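Long-range contacts in B-cell lymphoma 3 protein (Homo sapiens, PDB 1K1A), which regulates transcription of NF-kappa-B target genes, holding the p50 subunit out of the nucleus when cytoplasmic and acting as a coactivator with p50 or p52 homodimers when nuclear: residues T57-T67 against S91-A102; L109-L120 against L135-D146. All coordinates share one frame; numbering follows the deposited sequence.

Interaction 1 of 2, residues T57-T67 against S91-A102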
loop_
_atom_site.group_PDB
_atom_site.type_symbol
_atom_site.label_atom_id
_atom_site.label_comp_id
_atom_site.label_asym_id
_atom_site.label_seq_id
_atom_site.Cartn_x
_atom_site.Cartn_y
_atom_site.Cartn_z
ATOM N N THR A 57 11.162 11.954 -4.172
ATOM C CA THR A 57 9.922 12.747 -4.231
ATOM C C THR A 57 9.944 13.837 -5.310
ATOM O O THR A 57 9.818 15.019 -5.021
ATOM C CB THR A 57 9.516 13.327 -2.852
ATOM O OG1 THR A 57 10.452 14.336 -2.437
ATOM C CG2 THR A 57 9.620 12.261 -1.779
ATOM N N LEU A 58 10.087 13.414 -6.557
ATOM C CA LEU A 58 10.113 14.326 -7.695
ATOM C C LEU A 58 9.006 13.970 -8.679
ATOM O O LEU A 58 9.257 13.307 -9.690
ATOM C CB LEU A 58 11.466 14.226 -8.395
ATOM C CG LEU A 58 12.679 14.656 -7.576
ATOM C CD1 LEU A 58 13.975 14.201 -8.255
ATOM C CD2 LEU A 58 12.666 16.173 -7.377
ATOM N N PRO A 59 7.785 14.414 -8.397
ATOM C CA PRO A 59 6.632 14.080 -9.244
ATOM C C PRO A 59 6.823 14.452 -10.725
ATOM O O PRO A 59 6.430 13.680 -11.605
ATOM C CB PRO A 59 5.490 14.880 -8.608
ATOM C CG PRO A 59 6.183 15.940 -7.792
ATOM C CD PRO A 59 7.408 15.274 -7.261
ATOM N N SER A 60 7.452 15.592 -11.009
ATOM C CA SER A 60 7.669 15.981 -12.404
ATOM C C SER A 60 8.589 15.012 -13.149
ATOM O O SER A 60 8.418 14.782 -14.345
ATOM C CB SER A 60 8.248 17.387 -12.500
ATOM O OG SER A 60 7.296 18.351 -12.105
ATOM N N VAL A 61 9.578 14.472 -12.443
ATOM C CA VAL A 61 10.490 13.506 -13.037
ATOM C C VAL A 61 9.778 12.171 -13.260
ATOM O O VAL A 61 9.972 11.506 -14.289
ATOM C CB VAL A 61 11.748 13.333 -12.180
ATOM C CG1 VAL A 61 12.738 12.387 -12.849
ATOM C CG2 VAL A 61 12.393 14.697 -11.921
ATOM N N VAL A 62 8.944 11.792 -12.297
ATOM C CA VAL A 62 8.157 10.573 -12.415
ATOM C C VAL A 62 7.331 10.620 -13.705
ATOM O O VAL A 62 7.308 9.666 -14.481
ATOM C CB VAL A 62 7.202 10.409 -11.219
ATOM C CG1 VAL A 62 6.178 9.297 -11.492
ATOM C CG2 VAL A 62 7.983 10.133 -9.919
ATOM N N ARG A 63 6.654 11.741 -13.923
ATOM C CA ARG A 63 5.823 11.943 -15.111
ATOM C C ARG A 63 6.612 11.827 -16.419
ATOM O O ARG A 63 6.163 11.189 -17.375
ATOM C CB ARG A 63 5.152 13.326 -15.062
ATOM C CG ARG A 63 4.007 13.460 -14.045
ATOM C CD ARG A 63 3.193 14.759 -14.179
ATOM N NE ARG A 63 2.264 14.939 -13.055
ATOM C CZ ARG A 63 1.005 14.511 -13.050
ATOM N NH1 ARG A 63 0.520 13.878 -14.107
ATOM N NH2 ARG A 63 0.232 14.707 -11.986
ATOM N N LEU A 64 7.766 12.482 -16.468
ATOM C CA LEU A 64 8.624 12.452 -17.653
ATOM C C LEU A 64 9.058 11.024 -17.967
ATOM O O LEU A 64 8.943 10.565 -19.104
ATOM C CB LEU A 64 9.862 13.336 -17.452
ATOM C CG LEU A 64 10.895 13.401 -18.590
ATOM C CD1 LEU A 64 11.921 14.494 -18.319
ATOM C CD2 LEU A 64 11.591 12.060 -18.798
ATOM N N LEU A 65 9.553 10.331 -16.949
ATOM C CA LEU A 65 10.064 8.979 -17.124
ATOM C C LEU A 65 8.981 7.995 -17.546
ATOM O O LEU A 65 9.184 7.196 -18.454
ATOM C CB LEU A 65 10.762 8.482 -15.845
ATOM C CG LEU A 65 12.112 9.134 -15.501
ATOM C CD1 LEU A 65 12.622 8.603 -14.170
ATOM C CD2 LEU A 65 13.138 8.889 -16.594
ATOM N N VAL A 66 7.830 8.054 -16.885
ATOM C CA VAL A 66 6.739 7.138 -17.220
ATOM C C VAL A 66 6.214 7.391 -18.636
ATOM O O VAL A 66 6.046 6.455 -19.421
ATOM C CB VAL A 66 5.615 7.210 -16.192
ATOM C CG1 VAL A 66 4.437 6.311 -16.621
ATOM C CG2 VAL A 66 6.158 6.763 -14.822
ATOM N N THR A 67 6.016 8.660 -18.983
ATOM C CA THR A 67 5.532 8.995 -20.312
ATOM C C THR A 67 6.550 8.575 -21.392
ATOM O O THR A 67 6.172 8.237 -22.521
ATOM C CB THR A 67 5.162 10.501 -20.411
ATOM O OG1 THR A 67 6.282 11.302 -20.029
ATOM C CG2 THR A 67 4.119 10.869 -19.367
ATOM N N SER A 91 3.932 9.604 -0.182
ATOM C CA SER A 91 3.965 10.636 -1.215
ATOM C C SER A 91 2.797 10.530 -2.168
ATOM O O SER A 91 2.902 9.924 -3.229
ATOM C CB SER A 91 5.284 10.564 -1.996
ATOM O OG SER A 91 5.359 11.596 -2.964
ATOM N N PRO A 92 1.679 11.129 -1.782
ATOM C CA PRO A 92 0.484 11.154 -2.625
ATOM C C PRO A 92 0.723 11.817 -3.986
ATOM O O PRO A 92 0.079 11.438 -4.956
ATOM C CB PRO A 92 -0.499 12.006 -1.812
ATOM C CG PRO A 92 -0.003 11.954 -0.421
ATOM C CD PRO A 92 1.469 11.802 -0.490
ATOM N N THR A 93 1.613 12.802 -4.053
ATOM C CA THR A 93 1.853 13.479 -5.327
ATOM C C THR A 93 2.595 12.589 -6.310
ATOM O O THR A 93 2.314 12.614 -7.503
ATOM C CB THR A 93 2.587 14.820 -5.139
ATOM O OG1 THR A 93 3.805 14.607 -4.422
ATOM C CG2 THR A 93 1.782 15.733 -4.225
ATOM N N CYS A 94 3.550 11.805 -5.816
ATOM C CA CYS A 94 4.254 10.878 -6.690
ATOM C C CYS A 94 3.323 9.750 -7.120
ATOM O O CYS A 94 3.381 9.285 -8.257
ATOM C CB CYS A 94 5.505 10.321 -6.018
ATOM S SG CYS A 94 6.909 11.451 -6.056
ATOM N N LEU A 95 2.459 9.316 -6.210
ATOM C CA LEU A 95 1.504 8.266 -6.541
ATOM C C LEU A 95 0.550 8.768 -7.616
ATOM O O LEU A 95 0.231 8.053 -8.562
ATOM C CB LEU A 95 0.738 7.814 -5.298
ATOM C CG LEU A 95 -0.290 6.701 -5.507
ATOM C CD1 LEU A 95 0.369 5.455 -6.103
ATOM C CD2 LEU A 95 -0.977 6.369 -4.178
ATOM N N ARG A 96 0.095 10.008 -7.463
ATOM C CA ARG A 96 -0.772 10.616 -8.453
ATOM C C ARG A 96 -0.049 10.735 -9.796
ATOM O O ARG A 96 -0.616 10.444 -10.839
ATOM C CB ARG A 96 -1.231 11.996 -7.980
ATOM C CG ARG A 96 -2.338 12.599 -8.828
ATOM C CD ARG A 96 -2.924 13.872 -8.256
ATOM N NE ARG A 96 -3.723 13.625 -7.058
ATOM C CZ ARG A 96 -4.987 13.222 -7.081
ATOM N NH1 ARG A 96 -5.598 13.018 -8.241
ATOM N NH2 ARG A 96 -5.646 13.028 -5.949
ATOM N N ALA A 97 1.208 11.163 -9.770
ATOM C CA ALA A 97 1.957 11.295 -11.017
ATOM C C ALA A 97 2.064 9.944 -11.745
ATOM O O ALA A 97 1.925 9.874 -12.965
ATOM C CB ALA A 97 3.332 11.887 -10.758
ATOM N N LEU A 98 2.278 8.876 -10.983
ATOM C CA LEU A 98 2.407 7.539 -11.549
ATOM C C LEU A 98 1.095 7.063 -12.166
ATOM O O LEU A 98 1.058 6.634 -13.308
ATOM C CB LEU A 98 2.836 6.546 -10.462
ATOM C CG LEU A 98 4.316 6.405 -10.140
ATOM C CD1 LEU A 98 4.477 5.645 -8.819
ATOM C CD2 LEU A 98 5.027 5.680 -11.272
ATOM N N LEU A 99 0.019 7.149 -11.393
ATOM C CA LEU A 99 -1.282 6.663 -11.836
ATOM C C LEU A 99 -1.841 7.460 -13.011
ATOM O O LEU A 99 -2.549 6.905 -13.845
ATOM C CB LEU A 99 -2.284 6.638 -10.674
ATOM C CG LEU A 99 -1.907 5.800 -9.440
ATOM C CD1 LEU A 99 -2.998 5.894 -8.408
ATOM C CD2 LEU A 99 -1.637 4.342 -9.796
ATOM N N ASP A 100 -1.507 8.747 -13.086
ATOM C CA ASP A 100 -1.968 9.594 -14.183
ATOM C C ASP A 100 -1.128 9.398 -15.457
ATOM O O ASP A 100 -1.637 9.558 -16.569
ATOM C CB ASP A 100 -1.957 11.091 -13.787
ATOM C CG ASP A 100 -3.125 11.485 -12.861
ATOM O OD1 ASP A 100 -3.901 10.599 -12.415
ATOM O OD2 ASP A 100 -3.336 12.676 -12.527
ATOM N N SER A 101 0.150 9.052 -15.300
ATOM C CA SER A 101 1.046 8.952 -16.454
ATOM C C SER A 101 1.116 7.577 -17.101
ATOM O O SER A 101 1.440 7.463 -18.282
ATOM C CB SER A 101 2.461 9.427 -16.094
ATOM O OG SER A 101 2.425 10.683 -15.445
ATOM N N ALA A 102 0.830 6.532 -16.332
ATOM C CA ALA A 102 0.943 5.171 -16.852
ATOM C C ALA A 102 -0.037 4.902 -17.984
ATOM O O ALA A 102 -1.185 5.344 -17.949
ATOM C CB ALA A 102 0.771 4.144 -15.734
HETATM O O HOH W 1 0.996 14.676 -8.932
#

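Interaction 2 of 2, residues L109-L120 against L135-D146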
loop_
_atom_site.group_PDB
_atom_site.type_symbol
_atom_site.label_atom_id
_atom_site.label_comp_id
_atom_site.label_asym_id
_atom_site.label_seq_id
_atom_site.Cartn_x
_atom_site.Cartn_y
_atom_site.Cartn_z
ATOM N N LEU A 109 -2.319 -2.496 -9.497
ATOM C CA LEU A 109 -2.249 -2.169 -8.067
ATOM C C LEU A 109 -2.336 -3.394 -7.174
ATOM O O LEU A 109 -2.209 -3.295 -5.946
ATOM C CB LEU A 109 -3.315 -1.138 -7.681
ATOM C CG LEU A 109 -3.138 0.261 -8.292
ATOM C CD1 LEU A 109 -4.366 1.132 -8.025
ATOM C CD2 LEU A 109 -1.868 0.946 -7.787
ATOM N N GLU A 110 -2.537 -4.557 -7.773
ATOM C CA GLU A 110 -2.575 -5.787 -6.979
ATOM C C GLU A 110 -1.190 -6.426 -6.860
ATOM O O GLU A 110 -1.036 -7.498 -6.272
ATOM C CB GLU A 110 -3.596 -6.768 -7.549
ATOM C CG GLU A 110 -5.029 -6.277 -7.407
ATOM C CD GLU A 110 -5.240 -5.448 -6.150
ATOM O OE1 GLU A 110 -5.707 -4.296 -6.273
ATOM O OE2 GLU A 110 -4.947 -5.941 -5.037
ATOM N N ALA A 111 -0.179 -5.739 -7.389
ATOM C CA ALA A 111 1.209 -6.214 -7.295
ATOM C C ALA A 111 1.617 -6.541 -5.854
ATOM O O ALA A 111 1.339 -5.773 -4.930
ATOM C CB ALA A 111 2.169 -5.172 -7.892
ATOM N N ARG A 112 2.301 -7.665 -5.668
ATOM C CA ARG A 112 2.757 -8.075 -4.336
ATOM C C ARG A 112 4.282 -7.980 -4.242
ATOM O O ARG A 112 4.984 -8.517 -5.100
ATOM C CB ARG A 112 2.313 -9.513 -4.019
ATOM C CG ARG A 112 0.825 -9.828 -4.341
ATOM C CD ARG A 112 -0.165 -8.970 -3.581
ATOM N NE ARG A 112 -1.568 -9.236 -3.949
ATOM C CZ ARG A 112 -2.286 -10.243 -3.460
ATOM N NH1 ARG A 112 -1.735 -11.103 -2.615
ATOM N NH2 ARG A 112 -3.555 -10.403 -3.829
ATOM N N ASN A 113 4.795 -7.291 -3.217
ATOM C CA ASN A 113 6.247 -7.241 -3.022
ATOM C C ASN A 113 6.736 -8.561 -2.447
ATOM O O ASN A 113 5.929 -9.451 -2.160
ATOM C CB ASN A 113 6.700 -6.024 -2.177
ATOM C CG ASN A 113 6.151 -6.049 -0.742
ATOM O OD1 ASN A 113 5.718 -7.083 -0.241
ATOM N ND2 ASN A 113 6.189 -4.899 -0.080
ATOM N N TYR A 114 8.046 -8.700 -2.277
ATOM C CA TYR A 114 8.598 -9.985 -1.859
ATOM C C TYR A 114 8.059 -10.425 -0.498
ATOM O O TYR A 114 7.914 -11.624 -0.238
ATOM C CB TYR A 114 10.135 -9.975 -1.893
ATOM C CG TYR A 114 10.711 -9.919 -3.298
ATOM C CD1 TYR A 114 9.985 -10.381 -4.401
ATOM C CD2 TYR A 114 11.979 -9.408 -3.521
ATOM C CE1 TYR A 114 10.527 -10.329 -5.691
ATOM C CE2 TYR A 114 12.517 -9.346 -4.794
ATOM C CZ TYR A 114 11.804 -9.808 -5.870
ATOM O OH TYR A 114 12.367 -9.739 -7.130
ATOM N N ASP A 115 7.735 -9.458 0.349
ATOM C CA ASP A 115 7.107 -9.749 1.635
ATOM C C ASP A 115 5.661 -10.221 1.457
ATOM O O ASP A 115 5.105 -10.875 2.337
ATOM C CB ASP A 115 7.140 -8.522 2.538
ATOM C CG ASP A 115 8.521 -8.233 3.067
ATOM O OD1 ASP A 115 9.259 -9.199 3.358
ATOM O OD2 ASP A 115 8.964 -7.072 3.228
ATOM N N GLY A 116 5.052 -9.868 0.329
ATOM C CA GLY A 116 3.703 -10.318 0.010
ATOM C C GLY A 116 2.618 -9.248 0.056
ATOM O O GLY A 116 1.448 -9.529 -0.245
ATOM N N LEU A 117 3.002 -8.018 0.393
ATOM C CA LEU A 117 2.036 -6.932 0.554
ATOM C C LEU A 117 1.735 -6.169 -0.723
ATOM O O LEU A 117 2.603 -6.019 -1.593
ATOM C CB LEU A 117 2.541 -5.929 1.605
ATOM C CG LEU A 117 2.872 -6.462 2.998
ATOM C CD1 LEU A 117 3.386 -5.337 3.885
ATOM C CD2 LEU A 117 1.655 -7.119 3.621
ATOM N N THR A 118 0.502 -5.670 -0.821
ATOM C CA THR A 118 0.129 -4.759 -1.894
ATOM C C THR A 118 0.483 -3.353 -1.456
ATOM O O THR A 118 0.810 -3.126 -0.294
ATOM C CB THR A 118 -1.383 -4.790 -2.149
ATOM O OG1 THR A 118 -2.069 -4.280 -0.991
ATOM C CG2 THR A 118 -1.887 -6.215 -2.287
ATOM N N ALA A 119 0.404 -2.414 -2.395
ATOM C CA ALA A 119 0.600 -1.005 -2.094
ATOM C C ALA A 119 -0.387 -0.532 -1.022
ATOM O O ALA A 119 -0.028 0.259 -0.149
ATOM C CB ALA A 119 0.454 -0.180 -3.349
ATOM N N LEU A 120 -1.621 -1.025 -1.086
ATOM C CA LEU A 120 -2.639 -0.670 -0.093
ATOM C C LEU A 120 -2.243 -1.081 1.333
ATOM O O LEU A 120 -2.433 -0.313 2.286
ATOM C CB LEU A 120 -4.011 -1.250 -0.473
ATOM C CG LEU A 120 -5.151 -0.913 0.484
ATOM C CD1 LEU A 120 -5.262 0.604 0.625
ATOM C CD2 LEU A 120 -6.463 -1.500 -0.012
ATOM N N LEU A 135 -5.369 5.309 -3.727
ATOM C CA LEU A 135 -5.307 3.919 -4.174
ATOM C C LEU A 135 -6.722 3.343 -4.353
ATOM O O LEU A 135 -7.027 2.714 -5.358
ATOM C CB LEU A 135 -4.526 3.064 -3.170
ATOM C CG LEU A 135 -3.010 3.298 -3.127
ATOM C CD1 LEU A 135 -2.414 2.584 -1.938
ATOM C CD2 LEU A 135 -2.337 2.845 -4.429
ATOM N N LEU A 136 -7.577 3.573 -3.365
ATOM C CA LEU A 136 -8.940 3.054 -3.400
ATOM C C LEU A 136 -9.782 3.674 -4.517
ATOM O O LEU A 136 -10.635 3.008 -5.106
ATOM C CB LEU A 136 -9.619 3.252 -2.045
ATOM C CG LEU A 136 -9.003 2.440 -0.895
ATOM C CD1 LEU A 136 -9.633 2.828 0.423
ATOM C CD2 LEU A 136 -9.149 0.923 -1.145
ATOM N N GLU A 137 -9.535 4.947 -4.807
ATOM C CA GLU A 137 -10.272 5.647 -5.858
ATOM C C GLU A 137 -9.836 5.153 -7.234
ATOM O O GLU A 137 -10.579 5.264 -8.216
ATOM C CB GLU A 137 -10.045 7.156 -5.757
ATOM C CG GLU A 137 -10.781 7.825 -4.609
ATOM C CD GLU A 137 -10.414 9.290 -4.456
ATOM O OE1 GLU A 137 -9.319 9.684 -4.907
ATOM O OE2 GLU A 137 -11.218 10.046 -3.872
ATOM N N ARG A 138 -8.630 4.599 -7.311
ATOM C CA ARG A 138 -8.107 4.157 -8.603
ATOM C C ARG A 138 -8.177 2.647 -8.845
ATOM O O ARG A 138 -7.551 2.136 -9.769
ATOM C CB ARG A 138 -6.706 4.701 -8.837
ATOM C CG ARG A 138 -6.636 6.225 -8.810
ATOM C CD ARG A 138 -7.514 6.926 -9.845
ATOM N NE ARG A 138 -7.358 8.380 -9.773
ATOM C CZ ARG A 138 -6.494 9.081 -10.498
ATOM N NH1 ARG A 138 -5.707 8.476 -11.379
ATOM N NH2 ARG A 138 -6.423 10.402 -10.351
ATOM N N GLY A 139 -8.916 1.933 -7.999
ATOM C CA GLY A 139 -9.179 0.524 -8.244
ATOM C C GLY A 139 -8.488 -0.534 -7.390
ATOM O O GLY A 139 -8.674 -1.728 -7.648
ATOM N N ALA A 140 -7.702 -0.129 -6.393
ATOM C CA ALA A 140 -7.044 -1.106 -5.518
ATOM C C ALA A 140 -8.074 -1.970 -4.780
ATOM O O ALA A 140 -9.075 -1.458 -4.276
ATOM C CB ALA A 140 -6.135 -0.416 -4.527
ATOM N N ASP A 141 -7.818 -3.278 -4.729
ATOM C CA ASP A 141 -8.710 -4.224 -4.072
ATOM C C ASP A 141 -8.620 -4.018 -2.559
ATOM O O ASP A 141 -7.593 -4.302 -1.944
ATOM C CB ASP A 141 -8.315 -5.653 -4.441
ATOM C CG ASP A 141 -9.386 -6.674 -4.080
ATOM O OD1 ASP A 141 -10.201 -6.394 -3.175
ATOM O OD2 ASP A 141 -9.492 -7.779 -4.656
ATOM N N ILE A 142 -9.704 -3.510 -1.972
ATOM C CA ILE A 142 -9.733 -3.177 -0.549
ATOM C C ILE A 142 -9.691 -4.397 0.374
ATOM O O ILE A 142 -9.370 -4.270 1.561
ATOM C CB ILE A 142 -10.965 -2.312 -0.224
ATOM C CG1 ILE A 142 -10.832 -1.711 1.178
ATOM C CG2 ILE A 142 -12.252 -3.137 -0.364
ATOM C CD1 ILE A 142 -11.779 -0.576 1.455
ATOM N N ASP A 143 -9.999 -5.573 -0.167
ATOM C CA ASP A 143 -10.025 -6.799 0.634
ATOM C C ASP A 143 -8.842 -7.724 0.323
ATOM O O ASP A 143 -8.792 -8.858 0.809
ATOM C CB ASP A 143 -11.328 -7.575 0.408
ATOM C CG ASP A 143 -12.569 -6.826 0.906
ATOM O OD1 ASP A 143 -12.573 -6.319 2.053
ATOM O OD2 ASP A 143 -13.608 -6.726 0.218
ATOM N N ALA A 144 -7.899 -7.259 -0.484
ATOM C CA ALA A 144 -6.744 -8.096 -0.834
ATOM C C ALA A 144 -6.021 -8.671 0.394
ATOM O O ALA A 144 -5.745 -7.947 1.355
ATOM C CB ALA A 144 -5.772 -7.325 -1.701
ATOM N N VAL A 145 -5.722 -9.972 0.357
ATOM C CA VAL A 145 -4.999 -10.624 1.446
ATOM C C VAL A 145 -3.606 -11.056 0.999
ATOM O O VAL A 145 -3.447 -11.786 0.016
ATOM C CB VAL A 145 -5.747 -11.864 2.024
ATOM C CG1 VAL A 145 -7.218 -11.536 2.317
ATOM C CG2 VAL A 145 -5.643 -13.045 1.086
ATOM N N ASP A 146 -2.604 -10.550 1.695
ATOM C CA ASP A 146 -1.220 -10.955 1.446
ATOM C C ASP A 146 -0.973 -12.390 1.944
ATOM O O ASP A 146 -1.570 -12.829 2.927
ATOM C CB ASP A 146 -0.259 -9.976 2.107
ATOM C CG ASP A 146 -0.429 -9.925 3.601
ATOM O OD1 ASP A 146 -1.434 -9.362 4.066
ATOM O OD2 ASP A 146 0.392 -10.439 4.395
HETATM O O HOH W 2 -5.003 -4.007 -2.629
HETATM O O HOH W 3 -6.606 -3.474 -8.529
HETATM O O HOH W 4 3.080 -10.262 3.730
#

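Interaction 1 of 2, residues T57-T67 against S91-A102
The guanidinium of R63 lies flat against the backbone of the neighbouring helix, with A97 CA 3.9 Å from R63 CZ and centred over one face. D100 CB, S101 OG and R96 O stand oblique to the group. A chi1 of -73° sets R63 CG against A97 CB at 3.7 Å, and the extended chain from there to NE carries the guanidinium on along helix 92-101. The D100 carboxylate plane is turned 54° from the guanidinium; R63 NH2 stays 4.1 Å from D100 OD2, beyond salt-bridge range, and D100 OD1 forms its salt bridge with R138. R63 NH2 is also tied to T93 O through a bridging water.

Beneath these polar groups the two helices, 59-67 and 92-101, run nearly parallel, 19° apart with axes 8.6 Å from each other. They are the second helices of ankyrin repeats 2 and 3, stacked side by side. A97, with only a methyl, is consistent with the close approach; that methyl faces P59 O and V62. V62 CG1 meets L98 CG at 3.7 Å, the two side chains set roughly perpendicular, and V66 straddles the next turn: CG2 on L98 CD2, CG1 on S101 CB. At the N-terminal end C94 SG sits 3.8 Å from T57 CA and touches the P59 ring.

S101 OG donates to A97 O at 2.7 Å, turning its hydroxyl back onto its own helix. With no direct hydrogen bond between the segments, cohesion rests on apolar packing, supplemented at the solvent side by one water bridge and a probably modest electrostatic attraction.

Interaction 2 of 2, residues L109-L120 against L135-D146
A bend at chi2 (-33°) in E110 swings its carboxylate over to D141, and L120, with CG anti to the backbone N (chi1 -179°), sends CD2 to the backbone at D141 O and I142 CA. E110 OE1 accepts from D141 N at 2.8 Å, an almost straight bond (167°) that meets the oxygen from above the carboxylate plane. E110 OE2 lies 3.4 Å from D141 CB and also touches the methyl of A144. Two waters extend the grip: one joins E110 OE1 to G139 O, the other links E110 OE2 with D141 O and, weakly, T118 OG1.

Here the hairpin loop leading into ankyrin repeat 4 meets the one leaving it, two neighbours in the row of beta-hairpin-like loops that projects from an ankyrin stack. Each carries a type I turn, N113-G116 and D141-A144; in the second, D141 OD1 accepts from D143 N, an Asx turn.

Towards the helices the contact becomes apolar. L109 CD2 packs on L135 CD2 at 3.9 Å, while L109 CD1 lies against R138 O and A140. L120 CD2 reaches L136 CD2 at 3.8 Å, and L135 CD1 covers the start of helix 119-126 at A119 and L120. Near the loop tip, L117, running alongside D146, rests its CD2 3.5 Å from D146 CG; the D146 carboxylate itself is held by S149 and H156. R112 NH1 gives V145 O a weak hydrogen bond, 3.2 Å long.

In the fold
The contacts follow one another along the chain, their centres about 18 Å apart in the ankyrin repeat domain, the part of the protein this chain covers. The first joins helices of repeats 2 and 3; the second, the loops that precede and follow repeat 4's helix pair in the chain. Helix 92-101 connects them: it faces 59-67 in interaction 1 and turns L95 and L99 the other way, where L95 CD2 meets L135 CD2 at 3.8 Å and L99 CD1 meets R138 CG at 3.7 Å. A salt bridge reinforces this junction, D100 OD1 to R138 NH1 at 3.0 Å, although R96 NH1, of the same charge as R138, lies close to R138 NH2. Packing thus runs between repeats.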